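Local structure of adenine phosphoribosyltransferase (Leishmania donovani, 1QB7) at residues A[167-179]-A[197-209]. The protein probably catalyses transfer of the phosphoribosyl group of 5-phosphoribosyl diphosphate to adenine, giving AMP and diphosphate in purine salvage. Numbering follows the deposited sequence.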
loop_
_atom_site.group_PDB
_atom_site.type_symbol
_atom_site.label_atom_id
_atom_site.label_comp_id
_atom_site.label_asym_id
_atom_site.label_seq_id
_atom_site.Cartn_x
_atom_site.Cartn_y
_atom_site.Cartn_z
ATOM N N VAL A 167 0.360 -23.314 -0.013
ATOM C CA VAL A 167 -1.078 -23.401 -0.256
ATOM C C VAL A 167 -1.778 -22.084 0.064
ATOM O O VAL A 167 -1.346 -21.321 0.935
ATOM C CB VAL A 167 -1.763 -24.563 0.544
ATOM C CG1 VAL A 167 -1.229 -25.916 0.091
ATOM C CG2 VAL A 167 -1.553 -24.390 2.033
ATOM N N VAL A 168 -2.830 -21.808 -0.698
ATOM C CA VAL A 168 -3.640 -20.608 -0.519
ATOM C C VAL A 168 -4.725 -20.901 0.519
ATOM O O VAL A 168 -5.452 -21.894 0.402
ATOM C CB VAL A 168 -4.311 -20.190 -1.855
ATOM C CG1 VAL A 168 -5.355 -19.098 -1.628
ATOM C CG2 VAL A 168 -3.252 -19.721 -2.843
ATOM N N VAL A 169 -4.790 -20.071 1.558
ATOM C CA VAL A 169 -5.799 -20.222 2.601
ATOM C C VAL A 169 -7.119 -19.769 1.994
ATOM O O VAL A 169 -8.108 -20.507 1.998
ATOM C CB VAL A 169 -5.472 -19.353 3.840
ATOM C CG1 VAL A 169 -6.627 -19.365 4.832
ATOM C CG2 VAL A 169 -4.210 -19.868 4.509
ATOM N N GLU A 170 -7.103 -18.562 1.438
ATOM C CA GLU A 170 -8.269 -17.973 0.801
ATOM C C GLU A 170 -7.903 -16.640 0.169
ATOM O O GLU A 170 -6.880 -16.040 0.506
ATOM C CB GLU A 170 -9.394 -17.755 1.823
ATOM C CG GLU A 170 -9.043 -16.756 2.915
ATOM C CD GLU A 170 -9.953 -16.836 4.124
ATOM O OE1 GLU A 170 -10.620 -17.870 4.318
ATOM O OE2 GLU A 170 -9.993 -15.860 4.893
ATOM N N MET A 171 -8.719 -16.223 -0.794
ATOM C CA MET A 171 -8.556 -14.947 -1.467
ATOM C C MET A 171 -9.589 -14.048 -0.804
ATOM O O MET A 171 -10.785 -14.329 -0.874
ATOM C CB MET A 171 -8.866 -15.089 -2.955
ATOM C CG MET A 171 -8.950 -13.771 -3.732
ATOM S SD MET A 171 -7.413 -12.826 -3.834
ATOM C CE MET A 171 -8.041 -11.143 -3.791
ATOM N N VAL A 172 -9.131 -13.015 -0.104
ATOM C CA VAL A 172 -10.046 -12.095 0.567
ATOM C C VAL A 172 -10.070 -10.714 -0.072
ATOM O O VAL A 172 -9.040 -10.190 -0.491
ATOM C CB VAL A 172 -9.745 -11.977 2.100
ATOM C CG1 VAL A 172 -8.304 -11.611 2.338
ATOM C CG2 VAL A 172 -10.662 -10.938 2.761
ATOM N N SER A 173 -11.271 -10.160 -0.193
ATOM C CA SER A 173 -11.460 -8.831 -0.754
ATOM C C SER A 173 -12.493 -8.077 0.081
ATOM O O SER A 173 -13.355 -8.690 0.710
ATOM C CB SER A 173 -11.898 -8.911 -2.225
ATOM O OG SER A 173 -13.122 -9.601 -2.388
ATOM N N ILE A 174 -12.363 -6.757 0.136
ATOM C CA ILE A 174 -13.303 -5.930 0.886
ATOM C C ILE A 174 -14.628 -5.933 0.114
ATOM O O ILE A 174 -15.704 -6.129 0.683
ATOM C CB ILE A 174 -12.803 -4.455 0.998
ATOM C CG1 ILE A 174 -11.399 -4.391 1.616
ATOM C CG2 ILE A 174 -13.797 -3.620 1.790
ATOM C CD1 ILE A 174 -11.276 -5.027 2.990
ATOM N N LEU A 175 -14.518 -5.752 -1.198
ATOM C CA LEU A 175 -15.666 -5.698 -2.075
ATOM C C LEU A 175 -15.545 -6.652 -3.255
ATOM O O LEU A 175 -14.473 -6.803 -3.836
ATOM C CB LEU A 175 -15.804 -4.282 -2.620
ATOM C CG LEU A 175 -17.051 -4.016 -3.459
ATOM C CD1 LEU A 175 -18.257 -3.858 -2.540
ATOM C CD2 LEU A 175 -16.836 -2.765 -4.276
ATOM N N SER A 176 -16.660 -7.279 -3.612
ATOM C CA SER A 176 -16.700 -8.184 -4.757
ATOM C C SER A 176 -17.704 -7.654 -5.773
ATOM O O SER A 176 -18.655 -6.947 -5.414
ATOM C CB SER A 176 -17.105 -9.589 -4.329
ATOM O OG SER A 176 -18.350 -9.574 -3.658
ATOM N N ILE A 177 -17.455 -7.960 -7.044
ATOM C CA ILE A 177 -18.319 -7.558 -8.154
ATOM C C ILE A 177 -18.761 -8.882 -8.781
ATOM O O ILE A 177 -18.260 -9.273 -9.839
ATOM C CB ILE A 177 -17.531 -6.766 -9.229
ATOM C CG1 ILE A 177 -16.593 -5.732 -8.588
ATOM C CG2 ILE A 177 -18.497 -6.113 -10.202
ATOM C CD1 ILE A 177 -17.280 -4.598 -7.877
ATOM N N PRO A 178 -19.725 -9.577 -8.152
ATOM C CA PRO A 178 -20.226 -10.871 -8.640
ATOM C C PRO A 178 -20.583 -10.960 -10.129
ATOM O O PRO A 178 -20.441 -12.022 -10.746
ATOM C CB PRO A 178 -21.425 -11.142 -7.726
ATOM C CG PRO A 178 -21.866 -9.767 -7.312
ATOM C CD PRO A 178 -20.566 -9.080 -7.050
ATOM N N PHE A 179 -20.997 -9.837 -10.708
ATOM C CA PHE A 179 -21.371 -9.793 -12.116
ATOM C C PHE A 179 -20.221 -10.221 -13.023
ATOM O O PHE A 179 -20.443 -10.811 -14.079
ATOM C CB PHE A 179 -21.831 -8.385 -12.492
ATOM C CG PHE A 179 -22.256 -8.247 -13.923
ATOM C CD1 PHE A 179 -23.507 -8.691 -14.335
ATOM C CD2 PHE A 179 -21.406 -7.673 -14.862
ATOM C CE1 PHE A 179 -23.907 -8.565 -15.665
ATOM C CE2 PHE A 179 -21.797 -7.543 -16.194
ATOM C CZ PHE A 179 -23.052 -7.989 -16.595
ATOM N N ILE A 197 -10.162 -23.464 -4.171
ATOM C CA ILE A 197 -9.717 -22.163 -3.677
ATOM C C ILE A 197 -10.912 -21.403 -3.119
ATOM O O ILE A 197 -11.887 -21.171 -3.828
ATOM C CB ILE A 197 -9.082 -21.290 -4.798
ATOM C CG1 ILE A 197 -7.854 -21.983 -5.405
ATOM C CG2 ILE A 197 -8.719 -19.907 -4.249
ATOM C CD1 ILE A 197 -6.739 -22.277 -4.419
ATOM N N LYS A 198 -10.830 -21.004 -1.854
ATOM C CA LYS A 198 -11.913 -20.263 -1.228
ATOM C C LYS A 198 -11.792 -18.752 -1.443
ATOM O O LYS A 198 -10.708 -18.177 -1.331
ATOM C CB LYS A 198 -11.979 -20.562 0.268
ATOM C CG LYS A 198 -13.083 -19.798 0.958
ATOM C CD LYS A 198 -13.076 -19.968 2.464
ATOM C CE LYS A 198 -13.449 -21.373 2.877
ATOM N NZ LYS A 198 -13.520 -21.474 4.358
ATOM N N PHE A 199 -12.915 -18.133 -1.792
ATOM C CA PHE A 199 -12.995 -16.695 -1.996
ATOM C C PHE A 199 -13.939 -16.123 -0.948
ATOM O O PHE A 199 -15.028 -16.654 -0.749
ATOM C CB PHE A 199 -13.572 -16.369 -3.379
ATOM C CG PHE A 199 -12.624 -16.615 -4.513
ATOM C CD1 PHE A 199 -12.558 -17.862 -5.123
ATOM C CD2 PHE A 199 -11.788 -15.598 -4.967
ATOM C CE1 PHE A 199 -11.673 -18.096 -6.170
ATOM C CE2 PHE A 199 -10.894 -15.818 -6.015
ATOM C CZ PHE A 199 -10.837 -17.070 -6.617
ATOM N N ILE A 200 -13.510 -15.084 -0.241
ATOM C CA ILE A 200 -14.377 -14.435 0.738
ATOM C C ILE A 200 -14.379 -12.927 0.493
ATOM O O ILE A 200 -13.355 -12.338 0.128
ATOM C CB ILE A 200 -13.991 -14.725 2.222
ATOM C CG1 ILE A 200 -12.637 -14.113 2.564
ATOM C CG2 ILE A 200 -14.015 -16.222 2.504
ATOM C CD1 ILE A 200 -12.430 -13.907 4.047
ATOM N N SER A 201 -15.557 -12.323 0.624
ATOM C CA SER A 201 -15.730 -10.885 0.442
ATOM C C SER A 201 -16.553 -10.350 1.604
ATOM O O SER A 201 -17.400 -11.063 2.147
ATOM C CB SER A 201 -16.442 -10.592 -0.879
ATOM O OG SER A 201 -16.491 -9.204 -1.137
ATOM N N LEU A 202 -16.302 -9.099 1.981
ATOM C CA LEU A 202 -17.019 -8.473 3.084
ATOM C C LEU A 202 -18.284 -7.744 2.619
ATOM O O LEU A 202 -19.221 -7.559 3.399
ATOM C CB LEU A 202 -16.096 -7.511 3.833
ATOM C CG LEU A 202 -14.764 -8.110 4.300
ATOM C CD1 LEU A 202 -13.896 -7.024 4.907
ATOM C CD2 LEU A 202 -15.005 -9.243 5.292
ATOM N N LEU A 203 -18.313 -7.354 1.348
ATOM C CA LEU A 203 -19.458 -6.652 0.786
ATOM C C LEU A 203 -19.548 -6.876 -0.719
ATOM O O LEU A 203 -18.531 -6.968 -1.402
ATOM C CB LEU A 203 -19.354 -5.148 1.059
ATOM C CG LEU A 203 -20.600 -4.318 0.722
ATOM C CD1 LEU A 203 -21.649 -4.519 1.807
ATOM C CD2 LEU A 203 -20.260 -2.840 0.600
ATOM N N SER A 204 -20.773 -6.991 -1.223
ATOM C CA SER A 204 -21.016 -7.159 -2.652
ATOM C C SER A 204 -21.353 -5.777 -3.203
ATOM O O SER A 204 -22.049 -5.007 -2.545
ATOM C CB SER A 204 -22.204 -8.090 -2.891
ATOM O OG SER A 204 -22.653 -7.985 -4.232
ATOM N N ASP A 205 -20.892 -5.459 -4.408
ATOM C CA ASP A 205 -21.206 -4.146 -4.964
ATOM C C ASP A 205 -22.714 -3.975 -5.192
ATOM O O ASP A 205 -23.188 -2.864 -5.407
ATOM C CB ASP A 205 -20.402 -3.854 -6.238
ATOM C CG ASP A 205 -20.942 -4.569 -7.450
ATOM O OD1 ASP A 205 -21.304 -5.762 -7.328
ATOM O OD2 ASP A 205 -20.990 -3.936 -8.528
ATOM N N ASP A 206 -23.464 -5.076 -5.122
ATOM C CA ASP A 206 -24.912 -5.016 -5.277
ATOM C C ASP A 206 -25.519 -4.273 -4.098
ATOM O O ASP A 206 -26.646 -3.788 -4.177
ATOM C CB ASP A 206 -25.517 -6.417 -5.387
ATOM C CG ASP A 206 -27.030 -6.390 -5.621
ATOM O OD1 ASP A 206 -27.470 -5.738 -6.596
ATOM O OD2 ASP A 206 -27.782 -6.999 -4.826
ATOM N N ALA A 207 -24.761 -4.177 -3.010
ATOM C CA ALA A 207 -25.213 -3.474 -1.820
ATOM C C ALA A 207 -25.047 -1.966 -1.984
ATOM O O ALA A 207 -25.627 -1.188 -1.231
ATOM C CB ALA A 207 -24.445 -3.951 -0.610
ATOM N N LEU A 208 -24.227 -1.556 -2.952
ATOM C CA LEU A 208 -23.985 -0.140 -3.202
ATOM C C LEU A 208 -25.068 0.408 -4.106
ATOM O O LEU A 208 -25.401 -0.192 -5.121
ATOM C CB LEU A 208 -22.615 0.069 -3.845
ATOM C CG LEU A 208 -21.426 -0.484 -3.058
ATOM C CD1 LEU A 208 -20.143 -0.056 -3.736
ATOM C CD2 LEU A 208 -21.460 -0.002 -1.616
ATOM N N THR A 209 -25.608 1.561 -3.737
ATOM C CA THR A 209 -26.675 2.188 -4.504
ATOM C C THR A 209 -26.270 3.605 -4.907
ATOM O O THR A 209 -25.107 3.985 -4.774
ATOM C CB THR A 209 -27.984 2.240 -3.673
ATOM O OG1 THR A 209 -27.790 3.062 -2.517
ATOM C CG2 THR A 209 -28.387 0.843 -3.210
HETATM O O HOH W 1 -8.739 -22.070 -0.180
HETATM O O HOH W 2 -10.735 -20.568 4.978
HETATM O O HOH W 3 -12.625 -12.255 -2.794
HETATM O O HOH W 4 -21.724 -7.346 -9.497
#
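Ile200 has more surface buried here than any other residue: its CG1 lies 3.6 Å from Val172 CB, while CD1 touches Val172 CG2 and comes within 3.2 Å of Glu170 OE2. Glu170 OE2 is itself held by a hydrogen bond with Tyr65 and a salt bridge to Arg64. Placing Ile200 CG1 between backbone N and carbonyl carbon (chi1 66°) turns this branch toward the neighbouring strand. The backbones pair in parallel: Met171 N donates to Lys198 O (2.8 Å, 167° at the hydrogen), and Ile200 N to Met171 O. On the opposite face from Ile200, Met171 CB packs 3.6 Å from Phe199 CD2. Both strands turn a corner together, at Ile174 and Leu202, and pairing resumes beyond it. Leu203 O then receives both Ser176 N (2.9 Å) and Ser201 OG (3.0 Å), the latter from above the carbonyl plane. Asp205 N donates to Ser176 O (2.9 Å), and Asp205 CB meets Ile177 CD1 at 3.6 Å. The connection through helix 182-192 makes a beta-alpha-beta crossover of the type I phosphoribosyltransferase core. Helix 51-67 covers the Val172 and Ile200 face, strand 140-145 flanks 167-173, and beyond the corner Ile177 approaches bound adenine beside strand 147-148.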